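Local coordinates for protein transcriptional regulator (PDB 2O0Y) that probably binds DNA as an IclR-family transcription factor, pairing a helix-turn-helix domain with a C-terminal domain of GAF-like fold, at residues E97-I102 with S252-P257; G151-I156 with V220-L225. All blocks are in the same frame, centred on the assembly; numbering follows the deposited sequence.

Interaction 1. Residues E97-I102 with S252-P257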
loop_
_atom_site.group_PDB
_atom_site.type_symbol
_atom_site.label_atom_id
_atom_site.label_comp_id
_atom_site.label_asym_id
_atom_site.label_seq_id
_atom_site.Cartn_x
_atom_site.Cartn_y
_atom_site.Cartn_z
ATOM N N GLU B 97 2.613 12.689 -18.355
ATOM C CA GLU B 97 3.670 13.550 -18.858
ATOM C C GLU B 97 3.122 14.957 -19.199
ATOM O O GLU B 97 3.822 15.957 -19.008
ATOM C CB GLU B 97 4.462 12.840 -19.999
ATOM C CG GLU B 97 4.262 13.359 -21.378
ATOM C CD GLU B 97 5.017 12.507 -22.445
ATOM N N GLU B 98 1.864 15.053 -19.634
ATOM C CA GLU B 98 1.221 16.374 -19.861
ATOM C C GLU B 98 1.022 17.171 -18.589
ATOM O O GLU B 98 1.006 18.392 -18.631
ATOM C CB GLU B 98 -0.152 16.235 -20.506
ATOM C CG GLU B 98 -0.117 15.941 -21.995
ATOM C CD GLU B 98 -1.506 16.045 -22.643
ATOM O OE1 GLU B 98 -2.531 15.972 -21.889
ATOM O OE2 GLU B 98 -1.557 16.176 -23.905
ATOM N N VAL B 99 0.829 16.485 -17.464
ATOM C CA VAL B 99 0.775 17.176 -16.170
ATOM C C VAL B 99 2.188 17.670 -15.781
ATOM O O VAL B 99 2.368 18.788 -15.307
ATOM C CB VAL B 99 0.215 16.229 -15.107
ATOM C CG1 VAL B 99 0.587 16.698 -13.666
ATOM C CG2 VAL B 99 -1.345 16.014 -15.334
ATOM N N VAL B 100 3.201 16.845 -15.962
ATOM C CA VAL B 100 4.589 17.320 -15.743
ATOM C C VAL B 100 4.931 18.533 -16.626
ATOM O O VAL B 100 5.473 19.527 -16.122
ATOM C CB VAL B 100 5.610 16.197 -15.875
ATOM C CG1 VAL B 100 6.977 16.703 -15.505
ATOM C CG2 VAL B 100 5.218 15.051 -14.894
ATOM N N ASP B 101 4.564 18.500 -17.901
ATOM C CA ASP B 101 4.716 19.701 -18.766
ATOM C C ASP B 101 4.065 20.942 -18.140
ATOM O O ASP B 101 4.668 22.020 -18.104
ATOM C CB ASP B 101 4.106 19.502 -20.158
ATOM C CG ASP B 101 4.818 18.449 -20.960
ATOM O OD1 ASP B 101 5.956 18.090 -20.606
ATOM O OD2 ASP B 101 4.207 17.958 -21.949
ATOM N N ILE B 102 2.840 20.810 -17.642
ATOM C CA ILE B 102 2.166 21.987 -17.043
ATOM C C ILE B 102 2.936 22.478 -15.823
ATOM O O ILE B 102 3.088 23.664 -15.633
ATOM C CB ILE B 102 0.679 21.669 -16.662
ATOM C CG1 ILE B 102 -0.188 21.527 -17.922
ATOM C CG2 ILE B 102 0.104 22.733 -15.738
ATOM C CD1 ILE B 102 -1.512 20.725 -17.650
ATOM N N SER B 252 -6.256 19.117 -13.072
ATOM C CA SER B 252 -7.448 18.429 -12.617
ATOM C C SER B 252 -8.270 17.990 -13.841
ATOM O O SER B 252 -8.842 16.900 -13.834
ATOM C CB SER B 252 -8.293 19.302 -11.685
ATOM O OG SER B 252 -7.654 19.466 -10.426
ATOM N N ALA B 253 -8.318 18.819 -14.890
ATOM C CA ALA B 253 -9.034 18.394 -16.124
ATOM C C ALA B 253 -8.451 17.130 -16.745
ATOM O O ALA B 253 -9.206 16.270 -17.180
ATOM C CB ALA B 253 -9.115 19.515 -17.161
ATOM N N ILE B 254 -7.123 17.041 -16.803
ATOM C CA ILE B 254 -6.401 15.870 -17.332
ATOM C C ILE B 254 -6.603 14.669 -16.404
ATOM O O ILE B 254 -6.901 13.565 -16.862
ATOM C CB ILE B 254 -4.871 16.191 -17.468
ATOM C CG1 ILE B 254 -4.643 17.138 -18.641
ATOM C CG2 ILE B 254 -4.023 14.934 -17.694
ATOM C CD1 ILE B 254 -3.320 17.883 -18.569
ATOM N N GLY B 255 -6.368 14.865 -15.106
ATOM C CA GLY B 255 -6.633 13.819 -14.148
ATOM C C GLY B 255 -5.339 13.221 -13.647
ATOM O O GLY B 255 -4.318 13.307 -14.342
ATOM N N LEU B 256 -5.369 12.613 -12.456
ATOM C CA LEU B 256 -4.151 12.087 -11.853
ATOM C C LEU B 256 -4.347 10.614 -11.520
ATOM O O LEU B 256 -4.584 10.289 -10.374
ATOM C CB LEU B 256 -3.798 12.871 -10.599
ATOM C CG LEU B 256 -3.311 14.323 -10.834
ATOM C CD1 LEU B 256 -3.344 15.083 -9.537
ATOM C CD2 LEU B 256 -1.875 14.320 -11.404
ATOM N N PRO B 257 -4.255 9.741 -12.537
ATOM C CA PRO B 257 -4.437 8.298 -12.337
ATOM C C PRO B 257 -3.498 7.809 -11.238
ATOM O O PRO B 257 -2.307 8.118 -11.254
ATOM C CB PRO B 257 -4.045 7.726 -13.696
ATOM C CG PRO B 257 -4.413 8.823 -14.671
ATOM C CD PRO B 257 -3.944 10.052 -13.953
#
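Ile254, on the last turn of helix 237-254, meets three side chains of helix 97-110 at once. Its CG1 is anti to the carbonyl carbon (chi1 -73°), and CD1 beyond it reaches Ile102 tip to tip, the two CD1 atoms 3.5 Å apart, tighter than an ordinary methyl contact. The other branch, CG2, lies 3.7 Å from CG2 of Val99, the two side chains sliding past each other in opposite directions. Glu98 crosses obliquely on the exposed side, where both its CB and its OE1 border Ile254 CD1, OE1 at 3.9 Å. Gly255 then ends the helix with a positive phi of 107°, at backbone angles where a CB would collide with the preceding carbonyl oxygen; glycine suits the turn. After it, buried Leu256 crosses Val99 at about a right angle, CD2 lying 4.1 Å from Val99 CG1, and also packs on Leu212 of strand 205-213. Beta-branching suits Val99 and Ile254, each of which offers two arms to different neighbours. Val99 and Ile102 also touch Ile251, one turn back, as expected of two helices packed side by side on one face of a GAF-like antiparallel sheet.

Interaction 2. Residues G151-I156 with V220-L225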
loop_
_atom_site.group_PDB
_atom_site.type_symbol
_atom_site.label_atom_id
_atom_site.label_comp_id
_atom_site.label_asym_id
_atom_site.label_seq_id
_atom_site.Cartn_x
_atom_site.Cartn_y
_atom_site.Cartn_z
ATOM N N GLY B 151 2.405 25.308 6.774
ATOM C CA GLY B 151 2.543 25.596 5.332
ATOM C C GLY B 151 1.230 25.456 4.557
ATOM O O GLY B 151 0.225 24.941 5.078
ATOM N N ALA B 152 1.243 25.928 3.308
ATOM C CA ALA B 152 0.052 26.049 2.475
ATOM C C ALA B 152 -0.476 24.693 2.022
ATOM O O ALA B 152 -1.670 24.471 2.075
ATOM C CB ALA B 152 0.353 26.900 1.239
ATOM N N ALA B 153 0.407 23.813 1.552
ATOM C CA ALA B 153 0.007 22.497 1.054
ATOM C C ALA B 153 -0.742 21.727 2.136
ATOM O O ALA B 153 -1.782 21.129 1.852
ATOM C CB ALA B 153 1.204 21.711 0.590
ATOM N N GLY B 154 -0.231 21.727 3.372
ATOM C CA GLY B 154 -0.879 20.969 4.445
ATOM C C GLY B 154 -2.348 21.353 4.632
ATOM O O GLY B 154 -3.217 20.496 4.781
ATOM N N LYS B 155 -2.639 22.657 4.675
ATOM C CA LYS B 155 -4.020 23.116 4.818
ATOM C C LYS B 155 -4.906 22.830 3.590
ATOM O O LYS B 155 -6.111 22.698 3.715
ATOM C CB LYS B 155 -4.051 24.602 5.190
ATOM C CG LYS B 155 -3.668 24.825 6.667
ATOM C CD LYS B 155 -3.508 26.330 7.021
ATOM C CE LYS B 155 -2.036 26.785 7.039
ATOM N NZ LYS B 155 -1.249 26.303 8.262
ATOM N N ILE B 156 -4.311 22.741 2.403
ATOM C CA ILE B 156 -5.073 22.334 1.212
ATOM C C ILE B 156 -5.404 20.840 1.337
ATOM O O ILE B 156 -6.543 20.459 1.176
ATOM C CB ILE B 156 -4.327 22.640 -0.112
ATOM C CG1 ILE B 156 -4.254 24.173 -0.361
ATOM C CG2 ILE B 156 -4.977 21.887 -1.310
ATOM C CD1 ILE B 156 -5.607 24.810 -0.699
ATOM N N VAL B 220 -7.359 15.579 -3.983
ATOM C CA VAL B 220 -6.472 14.413 -3.932
ATOM C C VAL B 220 -5.008 14.834 -3.847
ATOM O O VAL B 220 -4.152 14.040 -3.543
ATOM C CB VAL B 220 -6.652 13.486 -5.149
ATOM C CG1 VAL B 220 -8.090 12.811 -5.105
ATOM C CG2 VAL B 220 -6.404 14.213 -6.467
ATOM N N ALA B 221 -4.721 16.093 -4.121
ATOM C CA ALA B 221 -3.327 16.554 -4.085
ATOM C C ALA B 221 -3.354 18.055 -3.990
ATOM O O ALA B 221 -4.415 18.662 -4.105
ATOM C CB ALA B 221 -2.568 16.108 -5.358
ATOM N N ALA B 222 -2.192 18.662 -3.765
ATOM C CA ALA B 222 -2.109 20.120 -3.632
ATOM C C ALA B 222 -0.983 20.596 -4.539
ATOM O O ALA B 222 0.173 20.184 -4.380
ATOM C CB ALA B 222 -1.835 20.469 -2.210
ATOM N N LEU B 223 -1.311 21.390 -5.549
ATOM C CA LEU B 223 -0.301 21.920 -6.430
ATOM C C LEU B 223 0.309 23.154 -5.744
ATOM O O LEU B 223 -0.394 24.147 -5.496
ATOM C CB LEU B 223 -0.926 22.329 -7.753
ATOM C CG LEU B 223 0.036 22.892 -8.812
ATOM C CD1 LEU B 223 0.946 21.738 -9.356
ATOM C CD2 LEU B 223 -0.713 23.485 -9.981
ATOM N N THR B 224 1.616 23.127 -5.477
ATOM C CA THR B 224 2.170 24.092 -4.567
ATOM C C THR B 224 3.442 24.810 -5.084
ATOM O O THR B 224 4.372 24.151 -5.516
ATOM C CB THR B 224 2.475 23.388 -3.245
ATOM O OG1 THR B 224 1.263 22.744 -2.787
ATOM C CG2 THR B 224 2.928 24.379 -2.165
ATOM N N LEU B 225 3.498 26.147 -4.930
ATOM C CA LEU B 225 4.751 26.922 -5.123
ATOM C C LEU B 225 5.370 27.171 -3.763
ATOM O O LEU B 225 4.662 27.518 -2.849
ATOM C CB LEU B 225 4.427 28.292 -5.722
ATOM C CG LEU B 225 3.701 28.414 -7.051
ATOM C CD1 LEU B 225 3.679 29.884 -7.418
ATOM C CD2 LEU B 225 4.422 27.613 -8.150
#
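Ala222 of strand 219-228 carries the apolar part of this contact, its methyl group pointing toward the short helix 152-157. Ile156 meets it with the CG2 branch, which lies 3.6 Å from Ala222 CB; CB of Ile156 follows at 3.9 Å. CG1 is anti to the carbonyl carbon (chi1 -69°), which leaves CG2 anti to the backbone N and facing Ala222, while the longer CG1 arm leads away from the strand; the side chain also packs on Ser209 and Pro211 of strand 205-213. Ala153 supplies the second apolar pair, its CB 4.3 Å from CB of Ala222. With both residues this small, the backbones come close, the CA atoms of Ala153 and Ala222 being 5.7 Å apart, and the helix segment runs nearly antiparallel to the strand segment, at 153°, with the axes 8.0 Å apart.

The polar side-chain atom at this interface is Thr224 OG1, which lies 3.5 Å from Ala153 CB in a van der Waals contact. The hydroxyl is hydrogen-bonded to Ser209 OG on the adjoining strand, and Ala222 O, 3.2 Å from OG1, is at most a weak second partner. A threonine suits a strand through its beta-branch, and here its hydroxyl is satisfied within the sheet.

Gly151, the N-cap residue, starts the helix that presents Ala153 and Ile156. Every touching residue is buried, and what joins helix to strand is therefore close fit between small methyl groups, with the one side-chain hydroxyl among them bonded to a neighbouring strand and not to the helix.

Both contacts belong to the C-terminal domain and lie on the two faces of its six-stranded antiparallel sheet. Their centres are 16 Å apart and their nearest atoms about 4 Å, without touching. Strand 219-228 is the bridge: Ala222 and Thr224 face helix 152-157, whereas Leu223 between them packs on Ala247 and Ile251 of helix 237-254, the helix whose end forms interaction 1. Both segments of interaction 2 fall between the two segments of interaction 1 in sequence, and interaction 1 brings helix 97-110, near the start of the domain, beside the helix at its end. The sheet is thus covered by helices on both sides, one contact partly open and the other buried.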